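Local coordinates for StiE protein (Stigmatella aurantiaca, PDB 6ECX) that methylates an oxygen of a polyketide intermediate, probably with S-adenosylmethionine as methyl donor, as the oxygen methyltransferase domain of a modular polyketide synthase, at residues Leu183-Asn197 with Gly281-Phe295. Sequence-based numbering, arbitrary orientation.
Sequences LTNGGLLIMADFVAN and GLISYVLFHVQKDRF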
loop_
_atom_site.group_PDB
_atom_site.type_symbol
_atom_site.label_atom_id
_atom_site.label_comp_id
_atom_site.label_asym_id
_atom_site.label_seq_id
_atom_site.Cartn_x
_atom_site.Cartn_y
_atom_site.Cartn_z
ATOM N N LEU A 183 12.702 -7.602 11.631
ATOM C CA LEU A 183 12.839 -6.163 11.779
ATOM C C LEU A 183 13.783 -5.905 12.948
ATOM O O LEU A 183 13.568 -6.448 14.040
ATOM C CB LEU A 183 11.461 -5.543 12.027
ATOM C CG LEU A 183 11.218 -4.047 11.956
ATOM C CD1 LEU A 183 11.809 -3.471 10.668
ATOM C CD2 LEU A 183 9.705 -3.803 12.032
ATOM N N THR A 184 14.829 -5.100 12.729
ATOM C CA THR A 184 15.659 -4.686 13.863
ATOM C C THR A 184 14.815 -3.913 14.878
ATOM O O THR A 184 13.831 -3.259 14.526
ATOM C CB THR A 184 16.849 -3.816 13.410
ATOM O OG1 THR A 184 16.387 -2.613 12.768
ATOM C CG2 THR A 184 17.704 -4.568 12.464
ATOM N N ASN A 185 15.202 -3.977 16.154
ATOM C CA ASN A 185 14.440 -3.240 17.167
ATOM C C ASN A 185 14.454 -1.744 16.867
ATOM O O ASN A 185 15.471 -1.175 16.468
ATOM C CB ASN A 185 14.978 -3.499 18.580
ATOM C CG ASN A 185 14.026 -2.996 19.655
ATOM O OD1 ASN A 185 12.825 -2.836 19.395
ATOM N ND2 ASN A 185 14.543 -2.753 20.870
ATOM N N GLY A 186 13.308 -1.090 17.050
ATOM C CA GLY A 186 13.203 0.272 16.559
ATOM C C GLY A 186 13.086 0.435 15.051
ATOM O O GLY A 186 12.943 1.577 14.590
ATOM N N GLY A 187 13.138 -0.647 14.273
ATOM C CA GLY A 187 12.914 -0.555 12.829
ATOM C C GLY A 187 11.497 -0.078 12.508
ATOM O O GLY A 187 10.612 -0.074 13.351
ATOM N N LEU A 188 11.291 0.348 11.258
ATOM C CA LEU A 188 10.045 0.981 10.828
ATOM C C LEU A 188 9.268 0.093 9.854
ATOM O O LEU A 188 9.849 -0.631 9.040
ATOM C CB LEU A 188 10.320 2.340 10.159
ATOM C CG LEU A 188 11.154 3.351 10.958
ATOM C CD1 LEU A 188 11.433 4.605 10.132
ATOM C CD2 LEU A 188 10.450 3.702 12.264
ATOM N N LEU A 189 7.945 0.171 9.939
ATOM C CA LEU A 189 7.016 -0.485 9.012
ATOM C C LEU A 189 6.089 0.600 8.498
ATOM O O LEU A 189 5.478 1.309 9.304
ATOM C CB LEU A 189 6.207 -1.563 9.738
ATOM C CG LEU A 189 4.987 -2.175 9.033
ATOM C CD1 LEU A 189 5.432 -2.953 7.784
ATOM C CD2 LEU A 189 4.232 -3.053 10.013
ATOM N N ILE A 190 6.022 0.797 7.181
ATOM C CA ILE A 190 5.047 1.728 6.631
ATOM C C ILE A 190 4.099 0.932 5.736
ATOM O O ILE A 190 4.531 0.065 4.969
ATOM C CB ILE A 190 5.690 2.927 5.902
ATOM C CG1 ILE A 190 6.634 2.503 4.803
ATOM C CG2 ILE A 190 6.448 3.877 6.932
ATOM C CD1 ILE A 190 7.241 3.729 4.065
ATOM N N MET A 191 2.804 1.182 5.892
ATOM C CA MET A 191 1.806 0.415 5.174
ATOM C C MET A 191 0.721 1.346 4.686
ATOM O O MET A 191 0.411 2.351 5.327
ATOM C CB MET A 191 1.171 -0.660 6.051
ATOM C CG MET A 191 2.027 -1.871 6.267
ATOM S SD MET A 191 1.191 -2.957 7.419
ATOM C CE MET A 191 -0.524 -2.660 7.022
ATOM N N ALA A 192 0.179 1.020 3.517
ATOM C CA ALA A 192 -1.083 1.570 3.059
ATOM C C ALA A 192 -2.081 0.423 3.050
ATOM O O ALA A 192 -1.805 -0.630 2.461
ATOM C CB ALA A 192 -0.942 2.196 1.666
ATOM N N ASP A 193 -3.206 0.607 3.735
ATOM C CA ASP A 193 -4.217 -0.439 3.794
ATOM C C ASP A 193 -5.515 0.149 4.333
ATOM O O ASP A 193 -5.609 1.345 4.631
ATOM C CB ASP A 193 -3.752 -1.633 4.625
ATOM C CG ASP A 193 -4.118 -2.956 3.968
ATOM O OD1 ASP A 193 -5.295 -3.128 3.615
ATOM O OD2 ASP A 193 -3.227 -3.803 3.773
ATOM N N PHE A 194 -6.526 -0.707 4.420
ATOM C CA PHE A 194 -7.876 -0.304 4.782
ATOM C C PHE A 194 -8.189 -0.629 6.233
ATOM O O PHE A 194 -7.793 -1.680 6.750
ATOM C CB PHE A 194 -8.899 -0.998 3.893
ATOM C CG PHE A 194 -8.828 -0.571 2.473
ATOM C CD1 PHE A 194 -9.509 0.561 2.044
ATOM C CD2 PHE A 194 -8.074 -1.291 1.563
ATOM C CE1 PHE A 194 -9.440 0.966 0.727
ATOM C CE2 PHE A 194 -8.007 -0.900 0.237
ATOM C CZ PHE A 194 -8.689 0.228 -0.183
ATOM N N VAL A 195 -8.932 0.271 6.868
ATOM C CA VAL A 195 -9.515 0.067 8.186
ATOM C C VAL A 195 -11.030 0.054 8.010
ATOM O O VAL A 195 -11.602 0.999 7.450
ATOM C CB VAL A 195 -9.078 1.165 9.171
ATOM C CG1 VAL A 195 -9.858 1.039 10.483
ATOM C CG2 VAL A 195 -7.562 1.105 9.426
ATOM N N ALA A 196 -11.681 -1.017 8.456
ATOM C CA ALA A 196 -13.139 -1.058 8.461
ATOM C C ALA A 196 -13.674 -0.382 9.718
ATOM O O ALA A 196 -13.237 -0.693 10.825
ATOM C CB ALA A 196 -13.641 -2.498 8.399
ATOM N N ASN A 197 -14.639 0.521 9.553
ATOM C CA ASN A 197 -15.134 1.332 10.657
ATOM C C ASN A 197 -16.464 0.837 11.222
ATOM O O ASN A 197 -17.149 1.596 11.912
ATOM C CB ASN A 197 -15.267 2.787 10.213
ATOM C CG ASN A 197 -13.959 3.366 9.728
ATOM O OD1 ASN A 197 -12.914 3.179 10.356
ATOM N ND2 ASN A 197 -14.003 4.066 8.598
ATOM N N GLY A 281 -17.612 6.865 4.793
ATOM C CA GLY A 281 -16.900 6.609 6.025
ATOM C C GLY A 281 -16.957 5.179 6.505
ATOM O O GLY A 281 -16.502 4.894 7.622
ATOM N N LEU A 282 -17.491 4.264 5.692
ATOM C CA LEU A 282 -17.585 2.869 6.109
ATOM C C LEU A 282 -16.205 2.245 6.260
ATOM O O LEU A 282 -15.976 1.435 7.165
ATOM C CB LEU A 282 -18.422 2.082 5.105
ATOM C CG LEU A 282 -19.813 2.655 4.806
ATOM C CD1 LEU A 282 -20.637 1.663 4.003
ATOM C CD2 LEU A 282 -20.536 3.047 6.088
ATOM N N ILE A 283 -15.281 2.591 5.363
ATOM C CA ILE A 283 -13.896 2.158 5.460
ATOM C C ILE A 283 -13.005 3.381 5.301
ATOM O O ILE A 283 -13.435 4.444 4.836
ATOM C CB ILE A 283 -13.544 1.077 4.416
ATOM C CG1 ILE A 283 -13.670 1.640 3.003
ATOM C CG2 ILE A 283 -14.459 -0.143 4.575
ATOM C CD1 ILE A 283 -13.567 0.582 1.919
ATOM N N SER A 284 -11.751 3.219 5.711
ATOM C CA SER A 284 -10.759 4.274 5.638
ATOM C C SER A 284 -9.527 3.724 4.946
ATOM O O SER A 284 -9.134 2.578 5.180
ATOM C CB SER A 284 -10.386 4.807 7.032
ATOM O OG SER A 284 -11.495 5.475 7.597
ATOM N N TYR A 285 -8.952 4.532 4.064
ATOM C CA TYR A 285 -7.680 4.212 3.444
ATOM C C TYR A 285 -6.610 4.930 4.251
ATOM O O TYR A 285 -6.597 6.165 4.313
ATOM C CB TYR A 285 -7.662 4.649 1.988
ATOM C CG TYR A 285 -6.472 4.166 1.208
ATOM C CD1 TYR A 285 -5.307 4.909 1.165
ATOM C CD2 TYR A 285 -6.514 2.977 0.498
ATOM C CE1 TYR A 285 -4.219 4.498 0.443
ATOM C CE2 TYR A 285 -5.414 2.545 -0.229
ATOM C CZ TYR A 285 -4.272 3.319 -0.251
ATOM O OH TYR A 285 -3.180 2.924 -0.968
ATOM N N VAL A 286 -5.743 4.167 4.894
ATOM C CA VAL A 286 -4.923 4.693 5.982
ATOM C C VAL A 286 -3.458 4.441 5.672
ATOM O O VAL A 286 -3.095 3.371 5.172
ATOM C CB VAL A 286 -5.320 4.060 7.331
ATOM C CG1 VAL A 286 -4.371 4.523 8.426
ATOM C CG2 VAL A 286 -6.779 4.424 7.675
ATOM N N LEU A 287 -2.615 5.430 5.961
ATOM C CA LEU A 287 -1.181 5.322 5.741
ATOM C C LEU A 287 -0.536 5.217 7.131
ATOM O O LEU A 287 -0.440 6.215 7.857
ATOM C CB LEU A 287 -0.671 6.522 4.942
ATOM C CG LEU A 287 -1.496 6.917 3.701
ATOM C CD1 LEU A 287 -0.930 8.160 3.030
ATOM C CD2 LEU A 287 -1.578 5.771 2.695
ATOM N N PHE A 288 -0.116 3.997 7.483
ATOM C CA PHE A 288 0.380 3.653 8.809
ATOM C C PHE A 288 1.873 3.950 8.898
ATOM O O PHE A 288 2.638 3.602 7.991
ATOM C CB PHE A 288 0.185 2.165 9.115
ATOM C CG PHE A 288 -1.251 1.677 9.064
ATOM C CD1 PHE A 288 -1.859 1.376 7.845
ATOM C CD2 PHE A 288 -1.954 1.430 10.234
ATOM C CE1 PHE A 288 -3.157 0.891 7.805
ATOM C CE2 PHE A 288 -3.246 0.943 10.207
ATOM C CZ PHE A 288 -3.855 0.673 8.989
ATOM N N HIS A 289 2.295 4.551 10.007
ATOM C CA HIS A 289 3.709 4.583 10.374
ATOM C C HIS A 289 3.864 3.851 11.704
ATOM O O HIS A 289 3.306 4.281 12.719
ATOM C CB HIS A 289 4.237 6.015 10.481
ATOM C CG HIS A 289 5.715 6.091 10.721
ATOM N ND1 HIS A 289 6.260 6.199 11.983
ATOM C CD2 HIS A 289 6.762 6.043 9.864
ATOM C CE1 HIS A 289 7.577 6.222 11.896
ATOM N NE2 HIS A 289 7.908 6.135 10.619
ATOM N N VAL A 290 4.624 2.760 11.691
ATOM C CA VAL A 290 4.712 1.802 12.786
ATOM C C VAL A 290 6.184 1.619 13.141
ATOM O O VAL A 290 7.048 1.624 12.255
ATOM C CB VAL A 290 4.070 0.460 12.363
ATOM C CG1 VAL A 290 4.199 -0.616 13.441
ATOM C CG2 VAL A 290 2.585 0.692 11.953
ATOM N N GLN A 291 6.479 1.435 14.431
ATOM C CA GLN A 291 7.850 1.185 14.868
ATOM C C GLN A 291 7.930 -0.118 15.664
ATOM O O GLN A 291 7.078 -0.399 16.498
ATOM C CB GLN A 291 8.392 2.357 15.705
ATOM C CG GLN A 291 9.879 2.189 16.048
ATOM C CD GLN A 291 10.410 3.301 16.922
ATOM O OE1 GLN A 291 9.651 4.021 17.556
ATOM N NE2 GLN A 291 11.720 3.479 16.916
ATOM N N LYS A 292 8.953 -0.929 15.412
ATOM C CA LYS A 292 9.168 -2.087 16.278
ATOM C C LYS A 292 9.607 -1.651 17.678
ATOM O O LYS A 292 10.470 -0.776 17.843
ATOM C CB LYS A 292 10.231 -3.014 15.678
ATOM C CG LYS A 292 10.494 -4.205 16.567
ATOM C CD LYS A 292 11.314 -5.261 15.865
ATOM C CE LYS A 292 11.541 -6.454 16.789
ATOM N NZ LYS A 292 12.097 -7.576 15.984
ATOM N N ASP A 293 9.012 -2.274 18.692
ATOM C CA ASP A 293 9.221 -1.917 20.112
ATOM C C ASP A 293 9.329 -3.250 20.859
ATOM O O ASP A 293 8.369 -3.757 21.425
ATOM C CB ASP A 293 8.061 -1.063 20.629
ATOM C CG ASP A 293 8.296 -0.493 22.012
ATOM O OD1 ASP A 293 9.175 -0.963 22.765
ATOM O OD2 ASP A 293 7.540 0.433 22.358
ATOM N N ARG A 294 10.536 -3.811 20.853
ATOM C CA ARG A 294 10.767 -5.136 21.417
ATOM C C ARG A 294 10.710 -5.128 22.940
ATOM O O ARG A 294 10.335 -6.132 23.556
ATOM C CB ARG A 294 12.133 -5.649 20.930
ATOM C CG ARG A 294 12.522 -7.009 21.447
ATOM C CD ARG A 294 11.564 -8.076 20.927
ATOM N NE ARG A 294 11.906 -9.408 21.420
ATOM C CZ ARG A 294 11.544 -9.871 22.611
ATOM N NH1 ARG A 294 10.831 -9.109 23.428
ATOM N NH2 ARG A 294 11.886 -11.097 22.978
ATOM N N PHE A 295 11.064 -4.013 23.564
ATOM C CA PHE A 295 11.246 -3.955 25.014
ATOM C C PHE A 295 9.988 -3.559 25.778
ATOM O O PHE A 295 10.023 -3.538 27.014
ATOM C CB PHE A 295 12.397 -2.981 25.346
ATOM C CG PHE A 295 13.725 -3.376 24.729
ATOM C CD1 PHE A 295 14.059 -4.722 24.564
ATOM C CD2 PHE A 295 14.634 -2.413 24.315
ATOM C CE1 PHE A 295 15.289 -5.094 24.002
ATOM C CE2 PHE A 295 15.877 -2.770 23.753
ATOM C CZ PHE A 295 16.198 -4.120 23.588
#
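Phe194 and Tyr285 form a non-hydrogen-bonded pair of antiparallel strands 187-196 and 283-292, their rings meeting edge-to-face. With CG anti to the backbone N (chi1 -171°), Tyr285 brings CD2 over one face of the Phe194 ring, 3.6 Å from Phe194 CE1, the planes 80° apart. Its OH lies 3.5 Å from Ala192 CB and hydrogen-bonds Glu164; Ile12 of helix 11-19 packs on Phe194. On the reverse face, Val286 CG1 sits 3.8 Å above the centre of the Phe288 ring, whose CZ meets Val195 CG2. Beside them, Asp193 accepts bonds from Tyr16 OH and Gly167 N and, through OD1, from Phe194 N.

The far end, at the type II turn Thr184-Gly187, is more exposed and held by polar groups. The extended Lys292 chain runs alongside Leu183 in the opposite sense; NZ donates a hydrogen bond to Leu183 O (2.7 Å) in the carbonyl plane and forms a salt bridge with Asp180. Asn185 OD1 accepts Arg294 N at 2.9 Å from above its carbonyl plane, while Asn185 ND2 lies over a face of exposed Phe295, 3.2 Å from Phe295 CE2. At the opposite end, Asn197 ND2 donates hydrogen bonds to Ser284 OG (3.0 Å, 173°) and Gly281 O, while OD1 takes one from Arg214.

Strand order 3-2-1-4-5-7-6, with 283-292 antiparallel, is that of a class I methyltransferase Rossmann-like sheet. Paired backbone bonds from Leu189-Val290 to Val195-Ser284 join a largely apolar, ring-packed middle, where buried Asp193 and Tyr285 have polar partners; polar side-chain bonds fasten both ends. The Tyr285 side chain comes to about 7 Å from bound S-adenosylmethionine, placing the aromatic pair near the cofactor.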